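Local coordinates for protein PrgB (Enterococcus faecalis, PDB 6EVU) that promotes cell aggregation, biofilm formation and conjugation by binding and compacting DNA, as a cell-wall adhesin of the antigen I/II family whose adhesin domain is this chain, at residues Thr41-Ile46 against Val112-Leu117; Ser35-Asp40 against Asp152-Ala157. One frame throughout, in Å; residues are numbered along the deposited sequence.

Contact 1: residues Thr41-Ile46 against Val112-Leu117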
# COMPACT_ATOMS: atom_id res chain seq x y z
N THR A 41 -0.70 0.33 21.70
CA THR A 41 -1.11 0.61 20.33
C THR A 41 -2.19 -0.37 19.90
O THR A 41 -2.06 -1.58 20.11
CB THR A 41 0.07 0.52 19.36
OG1 THR A 41 1.07 1.47 19.71
CG2 THR A 41 -0.40 0.80 17.88
N LYS A 42 -3.25 0.14 19.26
CA LYS A 42 -4.35 -0.71 18.81
C LYS A 42 -5.28 0.10 17.91
O LYS A 42 -5.28 1.34 17.95
CB LYS A 42 -5.16 -1.27 19.97
CG LYS A 42 -5.96 -0.20 20.69
CD LYS A 42 -6.96 -0.85 21.65
CE LYS A 42 -7.62 0.17 22.56
NZ LYS A 42 -6.83 0.49 23.81
N ILE A 43 -6.09 -0.60 17.12
CA ILE A 43 -7.24 0.03 16.48
C ILE A 43 -8.31 0.25 17.54
O ILE A 43 -8.73 -0.71 18.20
CB ILE A 43 -7.79 -0.83 15.33
CG1 ILE A 43 -6.75 -0.90 14.20
CG2 ILE A 43 -9.12 -0.26 14.85
CD1 ILE A 43 -7.13 -1.92 13.05
N SER A 44 -8.72 1.51 17.74
CA SER A 44 -9.79 1.82 18.69
C SER A 44 -11.17 1.78 18.08
O SER A 44 -12.15 1.49 18.80
CB SER A 44 -9.60 3.21 19.31
OG SER A 44 -9.46 4.16 18.27
N SER A 45 -11.29 2.04 16.77
CA SER A 45 -12.59 1.93 16.11
C SER A 45 -12.38 1.85 14.61
O SER A 45 -11.38 2.31 14.06
CB SER A 45 -13.50 3.11 16.44
OG SER A 45 -12.97 4.29 15.86
N ILE A 46 -13.39 1.28 13.95
CA ILE A 46 -13.48 1.25 12.51
C ILE A 46 -14.87 1.69 12.13
O ILE A 46 -15.84 1.04 12.55
CB ILE A 46 -13.22 -0.15 11.93
CG1 ILE A 46 -11.85 -0.66 12.42
CG2 ILE A 46 -13.33 -0.16 10.40
CD1 ILE A 46 -11.51 -2.11 11.97
N VAL A 112 -10.19 3.98 9.91
CA VAL A 112 -9.55 3.14 10.93
C VAL A 112 -8.77 4.05 11.87
O VAL A 112 -7.83 4.72 11.44
CB VAL A 112 -8.61 2.11 10.26
CG1 VAL A 112 -7.89 1.23 11.33
CG2 VAL A 112 -9.34 1.29 9.19
N THR A 113 -9.12 4.07 13.14
CA THR A 113 -8.43 4.92 14.11
C THR A 113 -7.47 4.09 14.95
O THR A 113 -7.85 3.06 15.51
CB THR A 113 -9.45 5.62 15.00
OG1 THR A 113 -10.30 6.44 14.17
CG2 THR A 113 -8.75 6.50 16.01
N TYR A 114 -6.23 4.53 15.04
CA TYR A 114 -5.25 3.97 15.97
C TYR A 114 -5.09 4.90 17.15
O TYR A 114 -4.97 6.12 16.98
CB TYR A 114 -3.88 3.78 15.31
CG TYR A 114 -3.88 2.74 14.20
CD1 TYR A 114 -3.60 1.42 14.53
CD2 TYR A 114 -4.07 3.09 12.87
CE1 TYR A 114 -3.61 0.44 13.56
CE2 TYR A 114 -4.06 2.12 11.86
CZ TYR A 114 -3.84 0.78 12.22
OH TYR A 114 -3.80 -0.25 11.29
N THR A 115 -5.04 4.32 18.37
CA THR A 115 -4.62 5.10 19.54
C THR A 115 -3.41 4.43 20.17
O THR A 115 -2.97 3.36 19.75
CB THR A 115 -5.75 5.21 20.57
OG1 THR A 115 -6.17 3.88 20.90
CG2 THR A 115 -6.92 5.94 19.97
N GLY A 116 -2.86 5.11 21.16
CA GLY A 116 -1.72 4.58 21.88
C GLY A 116 -0.42 4.58 21.11
O GLY A 116 0.40 3.68 21.31
N LEU A 117 -0.21 5.55 20.23
CA LEU A 117 1.02 5.63 19.46
C LEU A 117 2.09 6.48 20.15
O LEU A 117 1.80 7.33 20.99
CB LEU A 117 0.76 6.27 18.09
CG LEU A 117 -0.34 5.64 17.27
CD1 LEU A 117 -0.58 6.48 15.97
CD2 LEU A 117 0.00 4.22 16.96
O HOH W 1 -4.85 2.78 22.97
O HOH W 2 -12.58 5.23 13.25
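Ile43 and Tyr114 form a non-hydrogen-bonded antiparallel pair, and their side chains lean together on the buried face of the sheet. CG1 of Ile43, anti to its own carbonyl carbon (chi1 -67°), meets the tyrosine ring obliquely at CE1, 3.5 Å away, and CD1 beyond it lies 3.7 Å from CG1 of Val112. Isoleucine suits this place because its CG1-CD1 arm is long enough to touch both Tyr114 and Val112, while its other branch, CG2, lies 4.0 Å from CG1 of Val112. Tyrosine offers a broad apolar ring, packed edge-to-face with Phe131, and a hydroxyl that hydrogen-bonds to Ser150 O.

Between Ile43 and Ile46 the edge strand carries a beta bulge: Ser44 and Ser45 together stand opposite the single residue Thr113. Ser44 N donates to Thr113 O, while Thr113 N returns a straight bond to Ser45 O (3.0 Å). Ser45 N, buried here, has no partner in the model. The extra residue turns the side chain of Ser44 toward the other strand, where OG lies 3.3 Å from CG2 of Thr113 and makes a weak bond to its carbonyl.

The face bearing Lys42, Ser45, Thr113 and Thr115 is the wetter one, fitting for hydroxyls and an amine. One water joins Lys42 NZ to Thr115 OG1; another links Ser45 OG with Thr113 OG1.

Just past Thr115, Gly116 takes a positive phi (71°), easy for glycine, and has no side chain to press on Thr41 N. Its O receives Thr41 OG1 at 2.8 Å, with the hydroxyl well above the carbonyl plane; OG1 is also bonded to Thr38 N. The methyl CG2 of Thr41 instead meets CD2 of Leu117 at 3.6 Å, the two side chains crossing at about a right angle.

Contact 2: residues Ser35-Asp40 against Asp152-Ala157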
# COMPACT_ATOMS: atom_id res chain seq x y z
N SER A 35 9.38 1.92 15.76
CA SER A 35 9.65 2.56 17.04
C SER A 35 8.45 3.25 17.67
O SER A 35 8.53 3.66 18.84
CB SER A 35 10.82 3.57 16.86
OG SER A 35 10.41 4.73 16.17
N VAL A 36 7.36 3.46 16.92
CA VAL A 36 6.23 4.24 17.42
C VAL A 36 5.13 3.36 18.00
O VAL A 36 4.16 3.87 18.58
CB VAL A 36 5.69 5.17 16.32
CG1 VAL A 36 6.81 5.89 15.51
CG2 VAL A 36 4.70 4.44 15.39
N VAL A 37 5.27 2.04 17.89
CA VAL A 37 4.28 1.10 18.40
C VAL A 37 4.57 0.85 19.88
O VAL A 37 5.72 0.66 20.28
CB VAL A 37 4.32 -0.19 17.57
CG1 VAL A 37 3.24 -1.21 18.00
CG2 VAL A 37 4.21 0.15 16.07
N THR A 38 3.53 0.96 20.71
CA THR A 38 3.66 0.77 22.14
C THR A 38 2.78 -0.39 22.60
O THR A 38 2.01 -0.95 21.83
CB THR A 38 3.26 2.01 22.95
OG1 THR A 38 1.83 2.07 23.07
CG2 THR A 38 3.78 3.27 22.32
N LYS A 39 2.95 -0.74 23.90
CA LYS A 39 2.13 -1.79 24.51
C LYS A 39 0.65 -1.49 24.39
O LYS A 39 -0.16 -2.42 24.38
CB LYS A 39 2.52 -1.96 26.00
CG LYS A 39 2.38 -0.66 26.83
CD LYS A 39 2.21 -0.87 28.38
CE LYS A 39 3.00 0.23 29.11
NZ LYS A 39 2.43 0.76 30.39
N ASP A 40 0.28 -0.21 24.22
CA ASP A 40 -1.10 0.22 24.14
C ASP A 40 -1.57 0.49 22.70
O ASP A 40 -2.72 0.89 22.51
CB ASP A 40 -1.30 1.47 24.99
CG ASP A 40 -0.97 1.21 26.46
OD1 ASP A 40 -1.58 0.28 27.06
OD2 ASP A 40 -0.07 1.88 27.00
N ASP A 152 -1.41 -3.42 14.27
CA ASP A 152 -0.11 -2.78 14.11
C ASP A 152 -0.21 -1.79 12.94
O ASP A 152 -0.34 -2.23 11.79
CB ASP A 152 0.96 -3.85 13.85
CG ASP A 152 2.38 -3.30 13.83
OD1 ASP A 152 2.57 -2.11 13.55
OD2 ASP A 152 3.35 -4.08 14.06
N PRO A 153 -0.16 -0.47 13.18
CA PRO A 153 -0.30 0.48 12.06
C PRO A 153 0.85 0.41 11.05
O PRO A 153 0.72 0.96 9.93
CB PRO A 153 -0.33 1.83 12.78
CG PRO A 153 0.65 1.61 13.95
CD PRO A 153 0.24 0.20 14.44
N ILE A 154 1.96 -0.22 11.43
CA ILE A 154 3.11 -0.39 10.55
C ILE A 154 2.98 -1.63 9.68
O ILE A 154 3.69 -1.74 8.68
CB ILE A 154 4.40 -0.45 11.40
CG1 ILE A 154 4.44 0.76 12.33
CG2 ILE A 154 5.62 -0.51 10.52
CD1 ILE A 154 4.41 2.11 11.60
N ILE A 155 2.10 -2.56 10.04
CA ILE A 155 1.68 -3.61 9.11
C ILE A 155 0.53 -3.14 8.23
O ILE A 155 0.50 -3.41 7.01
CB ILE A 155 1.29 -4.84 9.95
CG1 ILE A 155 2.53 -5.44 10.64
CG2 ILE A 155 0.54 -5.92 9.12
CD1 ILE A 155 2.21 -6.58 11.61
N THR A 156 -0.37 -2.37 8.82
CA THR A 156 -1.39 -1.57 8.13
C THR A 156 -2.57 -2.36 7.52
O THR A 156 -3.57 -2.54 8.19
CB THR A 156 -0.70 -0.68 7.05
OG1 THR A 156 0.60 -0.28 7.60
CG2 THR A 156 -1.47 0.59 6.73
N ALA A 157 -2.48 -2.78 6.28
CA ALA A 157 -3.66 -3.30 5.59
C ALA A 157 -3.32 -4.42 4.63
O ALA A 157 -2.31 -4.36 3.93
CB ALA A 157 -4.36 -2.21 4.79
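Val37 pushes one methyl, CG2, into a shallow hollow formed by Asp152, Pro153 and Ile154. The bump sits 3.8 Å from Ile154 CG1 and equally far from Asp152 OD1, with Pro153 CD a little farther off at 4.3 Å. The side chains of Val37 and Ile154 run alongside one another in opposing directions, while that of Asp152 lies roughly perpendicular to the valine. A compact, branched valine suits this fit: CG2 enters the hollow while CG1, anti to the backbone N (chi1 -177°), points elsewhere. Val36 adds a looser second touch, its CG2 lying 4.5 Å from Ile154 CD1, and Phe32 also packs on Ile154.

No hydrogen bond crosses between the segments, so the fit rests on shape. The hollow is shaped by polar bonds within 152-157. Asp152 OD1 accepts Ile154 N (2.9 Å), approached on the anti side of the carboxylate and 33° out of its plane, which holds the carboxylate near the valine methyl. Proline, with phi restricted by its ring, suits the first position of the helical turn 153-155, and Thr156 OG1 donates to Pro153 O at 2.6 Å. Thr156 N reaches back to Asp152 O.

Such a bond from an aspartate to the backbone N two residues on defines an Asx turn, here at the start of the bend connecting antiparallel strands 145-150 and 157-160.

In the fold
The centres of the two contacts lie about 9 Å apart, and chain continuity joins them: 35-40 runs straight into 41-46. Thr38 reaches across to contact 1, its OG1 standing 2.8 Å from Gly116 O, a probable hydrogen bond. Pro153 supplies apolar contacts to both. Its CD lies 3.5 Å from Thr41 CG2, and its CA lies 3.6 Å from Tyr114 CZ. Contact 1 pairs two strands of one antiparallel sheet, while 152-157 connects two strands of the other, so Pro153 is one of the places where the two sheets meet, alongside Ile43 and Val112 on Phe149, within this Glucan-binding protein C family region of the adhesin domain.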